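Local coordinates for dihydrolipoyl dehydrogenase (Elizabethkingia anophelis NUHP1, PDB 6UZI) that probably oxidises the dihydrolipoyl groups of lipoylated proteins with NAD(+) as acceptor, working as a disulfide oxidoreductase that carries one FAD per subunit, at the interface of chains A and B. Sequence-based numbering; all coordinates share one arbitrary frame. Chains: chain A/B, Dihydrolipoyl dehydrogenase.

Contacts 1 and 2 lie side by side in one interface, about 13 Å apart between the centres of their C-alpha atoms. B:His453 belongs to both. One continuous loop of chain B, from B:Ile449 to B:Pro454, runs through contact 1 and ends in contact 2. Helix 329-343 of chain A also serves both, through A:His330 in contact 1 and A:Ala329 in contact 2. Contact 1 probably helps to hold the loop, and in contact 2 its histidine lies beside the redox disulfide of chain A. Each active site is therefore built from two chains. The two-fold axis gives a twin of each contact with the chains exchanged.

Contact 1: the interface of chains A and B. Residues chain A 330, 334, 354-356, 434; chain B 449-453.
Helix 329-343 of chain A, the 3-10 helix 352-354 with the loop residues 355-356 after it, and helix 426-438 meet the loop of chain B that carries residues 449-453. In the pyridine nucleotide-disulfide oxidoreductase family this loop brings the catalytic histidine to the partner subunit. A:His330 lies flat against it. B:Ala452 CA sits over the centre of one face of the imidazole, 3.5 Å from the ring centroid, a CH-pi contact. With CG between the backbone N and the carbonyl carbon (chi1 51°), the ring lies under the loop and its NE2 reaches A:Pro356 O. That hydrogen bond, 2.6 Å and in the ring plane, should fix the ring's rotation. The backbone N-H of B:His453 points at A:His330 ND1 from above the same face, N to ND1 3.1 Å. It is well off the ring plane, and any hydrogen bond is weak.

B:Ser450 points into chain A, its OG anti to the backbone N (chi1 -175°). The hydroxyl lies at the edge of the A:His330 ring, in its plane, and beside A:Pro356 CD. B:Ser450 CB is 3.7 Å from the carboxylate oxygen A:Glu334 OE1. A water joins B:Ser450 N to A:Leu354 O. Farther along, A:Val434 and B:Ile449 pass each other in opposite directions, with A:Val434 CG1 touching B:Ile449 CG2 at 3.5 Å. Within chain B, B:His451 ND1 donates to B:Ile449 O at 2.7 Å and braces the loop.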
loop_
_atom_site.group_PDB
_atom_site.type_symbol
_atom_site.label_atom_id
_atom_site.label_comp_id
_atom_site.label_asym_id
_atom_site.label_seq_id
_atom_site.Cartn_x
_atom_site.Cartn_y
_atom_site.Cartn_z
ATOM N N HIS A 330 -11.404 -12.508 -5.316
ATOM C CA HIS A 330 -10.182 -13.131 -5.805
ATOM C C HIS A 330 -10.157 -14.635 -5.565
ATOM O O HIS A 330 -9.445 -15.349 -6.278
ATOM C CB HIS A 330 -8.947 -12.475 -5.184
ATOM C CG HIS A 330 -8.990 -12.361 -3.693
ATOM N ND1 HIS A 330 -9.870 -11.530 -3.035
ATOM C CD2 HIS A 330 -8.253 -12.965 -2.732
ATOM C CE1 HIS A 330 -9.675 -11.626 -1.734
ATOM N NE2 HIS A 330 -8.701 -12.496 -1.522
ATOM N N GLU A 334 -9.337 -17.158 -8.680
ATOM C CA GLU A 334 -8.360 -18.241 -8.657
ATOM C C GLU A 334 -9.008 -19.572 -9.014
ATOM O O GLU A 334 -8.427 -20.380 -9.754
ATOM C CB GLU A 334 -7.687 -18.325 -7.291
ATOM C CG GLU A 334 -6.511 -19.307 -7.244
ATOM C CD GLU A 334 -5.703 -19.185 -5.962
ATOM O OE1 GLU A 334 -6.058 -18.330 -5.118
ATOM O OE2 GLU A 334 -4.706 -19.926 -5.806
ATOM N N LEU A 354 -3.840 -19.441 2.121
ATOM C CA LEU A 354 -3.088 -18.263 1.707
ATOM C C LEU A 354 -3.912 -17.318 0.845
ATOM O O LEU A 354 -3.345 -16.535 0.079
ATOM C CB LEU A 354 -1.815 -18.668 0.969
ATOM C CG LEU A 354 -0.848 -19.496 1.813
ATOM C CD1 LEU A 354 0.464 -19.677 1.093
ATOM C CD2 LEU A 354 -0.633 -18.848 3.179
ATOM N N ILE A 355 -5.234 -17.376 0.961
ATOM C CA ILE A 355 -6.126 -16.421 0.308
ATOM C C ILE A 355 -6.422 -15.307 1.307
ATOM O O ILE A 355 -7.044 -15.575 2.347
ATOM C CB ILE A 355 -7.424 -17.094 -0.154
ATOM C CG1 ILE A 355 -7.114 -18.169 -1.191
ATOM C CG2 ILE A 355 -8.394 -16.058 -0.715
ATOM C CD1 ILE A 355 -8.310 -18.962 -1.621
ATOM N N PRO A 356 -6.017 -14.074 1.044
ATOM C CA PRO A 356 -6.223 -13.010 2.033
ATOM C C PRO A 356 -7.663 -12.525 2.065
ATOM O O PRO A 356 -8.408 -12.626 1.088
ATOM C CB PRO A 356 -5.286 -11.898 1.547
ATOM C CG PRO A 356 -5.281 -12.087 0.033
ATOM C CD PRO A 356 -5.346 -13.587 -0.179
ATOM N N VAL A 434 1.290 -12.447 2.141
ATOM C CA VAL A 434 0.859 -13.565 1.307
ATOM C C VAL A 434 2.060 -14.205 0.628
ATOM O O VAL A 434 2.246 -15.427 0.683
ATOM C CB VAL A 434 -0.186 -13.106 0.275
ATOM C CG1 VAL A 434 -0.635 -14.275 -0.567
ATOM C CG2 VAL A 434 -1.379 -12.496 0.968
ATOM N N ILE B 449 -0.118 -16.599 -7.159
ATOM C CA ILE B 449 -0.392 -16.291 -5.760
ATOM C C ILE B 449 -1.651 -15.441 -5.669
ATOM O O ILE B 449 -1.891 -14.564 -6.507
ATOM C CB ILE B 449 0.822 -15.584 -5.133
ATOM C CG1 ILE B 449 1.961 -16.589 -4.927
ATOM C CG2 ILE B 449 0.452 -14.916 -3.825
ATOM C CD1 ILE B 449 3.191 -15.986 -4.307
ATOM N N SER B 450 -2.465 -15.705 -4.649
ATOM C CA SER B 450 -3.692 -14.945 -4.454
ATOM C C SER B 450 -3.388 -13.480 -4.168
ATOM O O SER B 450 -2.602 -13.154 -3.275
ATOM C CB SER B 450 -4.505 -15.547 -3.303
ATOM O OG SER B 450 -5.766 -14.911 -3.160
ATOM N N HIS B 451 -4.005 -12.593 -4.939
ATOM C CA HIS B 451 -3.952 -11.161 -4.675
ATOM C C HIS B 451 -5.359 -10.645 -4.395
ATOM O O HIS B 451 -6.275 -10.851 -5.199
ATOM C CB HIS B 451 -3.303 -10.414 -5.847
ATOM C CG HIS B 451 -1.827 -10.654 -5.966
ATOM N ND1 HIS B 451 -1.288 -11.908 -6.175
ATOM C CD2 HIS B 451 -0.777 -9.801 -5.918
ATOM C CE1 HIS B 451 0.026 -11.815 -6.244
ATOM N NE2 HIS B 451 0.362 -10.547 -6.097
ATOM N N ALA B 452 -5.522 -9.970 -3.258
ATOM C CA ALA B 452 -6.832 -9.488 -2.843
ATOM C C ALA B 452 -7.465 -8.634 -3.931
ATOM O O ALA B 452 -6.786 -7.866 -4.614
ATOM C CB ALA B 452 -6.713 -8.680 -1.546
ATOM N N HIS B 453 -8.773 -8.805 -4.111
ATOM C CA HIS B 453 -9.546 -8.052 -5.080
ATOM C C HIS B 453 -10.623 -7.240 -4.374
ATOM O O HIS B 453 -11.358 -7.788 -3.540
ATOM C CB HIS B 453 -10.186 -8.992 -6.109
ATOM C CG HIS B 453 -11.011 -8.283 -7.138
ATOM N ND1 HIS B 453 -10.537 -7.990 -8.398
ATOM C CD2 HIS B 453 -12.283 -7.827 -7.100
ATOM C CE1 HIS B 453 -11.478 -7.370 -9.087
ATOM N NE2 HIS B 453 -12.548 -7.263 -8.323
HETATM O O HOH W 1 -2.055 -17.681 -2.503
#

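Contact 2: the interface of chains A and B. Residues chain A 50, 55-56, 59, 329, 360; chain B 393-394, 453-454.
A:Cys50 and B:His453 meet where helices 48-52 and 55-73 of chain A face the chain B loop at residues 453-454 and helix 393-398. A:Cys50 and A:Cys55 form the redox-active disulfide of this family. In chain A it is closed, with a 2.0 Å bond between A:Cys50 SG and A:Cys55 SG. B:His453 from the other chain is the probable proton acceptor.

The histidine can be followed outward. B:His453 CB lies near the methyl of A:Ala329. Its CG is anti to the backbone N (chi1 180°), which sends the ring away from its own backbone toward the disulfide. CD2 touches A:Ala329 CB at 3.5 Å. A:Cys50 SG lies beside the CD2-NE2 edge of the ring, 3.4 Å from B:His453 NE2, and not straight ahead of the nitrogen. In this family the histidine is the acid-base partner of the dithiol, and its nearness to the disulfide fits that role. His453 and Glu458 also form a zinc site in this entry; the zinc may come from crystallisation. B:Pro454 CB of the same chain lies over the centre of one face of the imidazole.

B:Pro454 follows a cis peptide bond. Its ring edge packs on chain A, with CD 3.8 Å from A:Cys55 CB. A:Tyr360 OH donates a hydrogen bond of 3.0 Å to B:Pro454 O, coming from well above the carbonyl plane. The tyrosine ring also has A:Lys59 CE over one face, toward its rim.

Near the start of helix 393-398, the methyl A:Ile56 CD1 meets B:Gly393 CA at 4.0 Å. A:Lys59 and B:Arg394 cross at about a right angle. The lysine bends at chi2 (35°) and chi3 (97°), which keeps CB and CG beside the guanidinium while CE turns toward B:Pro454 CG. A:Lys59 CG sits 3.6 Å above the guanidinium plane of B:Arg394, offset toward the rim.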
loop_
_atom_site.group_PDB
_atom_site.type_symbol
_atom_site.label_atom_id
_atom_site.label_comp_id
_atom_site.label_asym_id
_atom_site.label_seq_id
_atom_site.Cartn_x
_atom_site.Cartn_y
_atom_site.Cartn_z
ATOM N N CYS A 50 -19.661 -8.248 -7.918
ATOM C CA CYS A 50 -18.534 -7.419 -7.497
ATOM C C CYS A 50 -18.501 -6.087 -8.233
ATOM O O CYS A 50 -18.172 -5.049 -7.645
ATOM C CB CYS A 50 -17.234 -8.186 -7.718
ATOM S SG CYS A 50 -15.717 -7.353 -7.185
ATOM N N CYS A 55 -18.078 -4.891 -4.977
ATOM C CA CYS A 55 -16.785 -4.330 -4.580
ATOM C C CYS A 55 -16.581 -2.931 -5.138
ATOM O O CYS A 55 -16.343 -1.973 -4.390
ATOM C CB CYS A 55 -15.643 -5.225 -5.056
ATOM S SG CYS A 55 -15.949 -6.986 -5.186
ATOM N N ILE A 56 -16.619 -2.805 -6.464
ATOM C CA ILE A 56 -16.305 -1.523 -7.089
ATOM C C ILE A 56 -17.198 -0.400 -6.575
ATOM O O ILE A 56 -16.667 0.658 -6.208
ATOM C CB ILE A 56 -16.334 -1.656 -8.623
ATOM C CG1 ILE A 56 -15.302 -2.679 -9.077
ATOM C CG2 ILE A 56 -16.016 -0.322 -9.259
ATOM C CD1 ILE A 56 -13.969 -2.516 -8.408
ATOM N N LYS A 59 -16.065 0.589 -2.912
ATOM C CA LYS A 59 -14.781 1.282 -2.863
ATOM C C LYS A 59 -14.911 2.724 -3.340
ATOM O O LYS A 59 -14.320 3.637 -2.750
ATOM C CB LYS A 59 -13.744 0.525 -3.695
ATOM C CG LYS A 59 -12.906 -0.493 -2.907
ATOM C CD LYS A 59 -13.701 -1.180 -1.795
ATOM C CE LYS A 59 -14.260 -2.535 -2.210
ATOM N NZ LYS A 59 -15.020 -3.181 -1.093
ATOM N N ALA A 329 -13.896 -12.275 -3.946
ATOM C CA ALA A 329 -13.820 -12.111 -5.395
ATOM C C ALA A 329 -12.552 -12.747 -5.956
ATOM O O ALA A 329 -12.591 -13.427 -6.989
ATOM C CB ALA A 329 -13.906 -10.631 -5.768
ATOM N N TYR A 360 -12.474 -3.046 3.807
ATOM C CA TYR A 360 -12.063 -1.784 3.207
ATOM C C TYR A 360 -12.514 -0.561 3.995
ATOM O O TYR A 360 -12.725 0.506 3.407
ATOM C CB TYR A 360 -12.555 -1.716 1.762
ATOM C CG TYR A 360 -11.838 -2.692 0.858
ATOM C CD1 TYR A 360 -10.767 -2.283 0.072
ATOM C CD2 TYR A 360 -12.211 -4.027 0.811
ATOM C CE1 TYR A 360 -10.112 -3.171 -0.755
ATOM C CE2 TYR A 360 -11.559 -4.921 -0.008
ATOM C CZ TYR A 360 -10.511 -4.490 -0.791
ATOM O OH TYR A 360 -9.857 -5.387 -1.611
ATOM N N GLY B 393 -9.753 -1.961 -11.348
ATOM C CA GLY B 393 -10.997 -1.441 -10.797
ATOM C C GLY B 393 -10.775 -0.561 -9.580
ATOM O O GLY B 393 -11.446 0.460 -9.412
ATOM N N ARG B 394 -9.793 -0.916 -8.745
ATOM C CA ARG B 394 -9.473 -0.101 -7.575
ATOM C C ARG B 394 -9.043 1.308 -7.976
ATOM O O ARG B 394 -9.419 2.290 -7.322
ATOM C CB ARG B 394 -8.384 -0.785 -6.745
ATOM C CG ARG B 394 -8.159 -0.147 -5.379
ATOM C CD ARG B 394 -9.404 -0.299 -4.531
ATOM N NE ARG B 394 -9.376 0.467 -3.287
ATOM C CZ ARG B 394 -9.895 1.684 -3.147
ATOM N NH1 ARG B 394 -10.471 2.284 -4.181
ATOM N NH2 ARG B 394 -9.845 2.301 -1.971
ATOM N N HIS B 453 -8.773 -8.805 -4.111
ATOM C CA HIS B 453 -9.546 -8.052 -5.080
ATOM C C HIS B 453 -10.623 -7.240 -4.374
ATOM O O HIS B 453 -11.358 -7.788 -3.540
ATOM C CB HIS B 453 -10.186 -8.992 -6.109
ATOM C CG HIS B 453 -11.011 -8.283 -7.138
ATOM N ND1 HIS B 453 -10.537 -7.990 -8.398
ATOM C CD2 HIS B 453 -12.283 -7.827 -7.100
ATOM C CE1 HIS B 453 -11.478 -7.370 -9.087
ATOM N NE2 HIS B 453 -12.548 -7.263 -8.323
ATOM N N PRO B 454 -10.753 -5.938 -4.664
ATOM C CA PRO B 454 -9.884 -5.157 -5.550
ATOM C C PRO B 454 -8.749 -4.433 -4.827
ATOM O O PRO B 454 -9.012 -3.699 -3.892
ATOM C CB PRO B 454 -10.851 -4.142 -6.155
ATOM C CG PRO B 454 -11.839 -3.886 -5.058
ATOM C CD PRO B 454 -11.968 -5.187 -4.288
#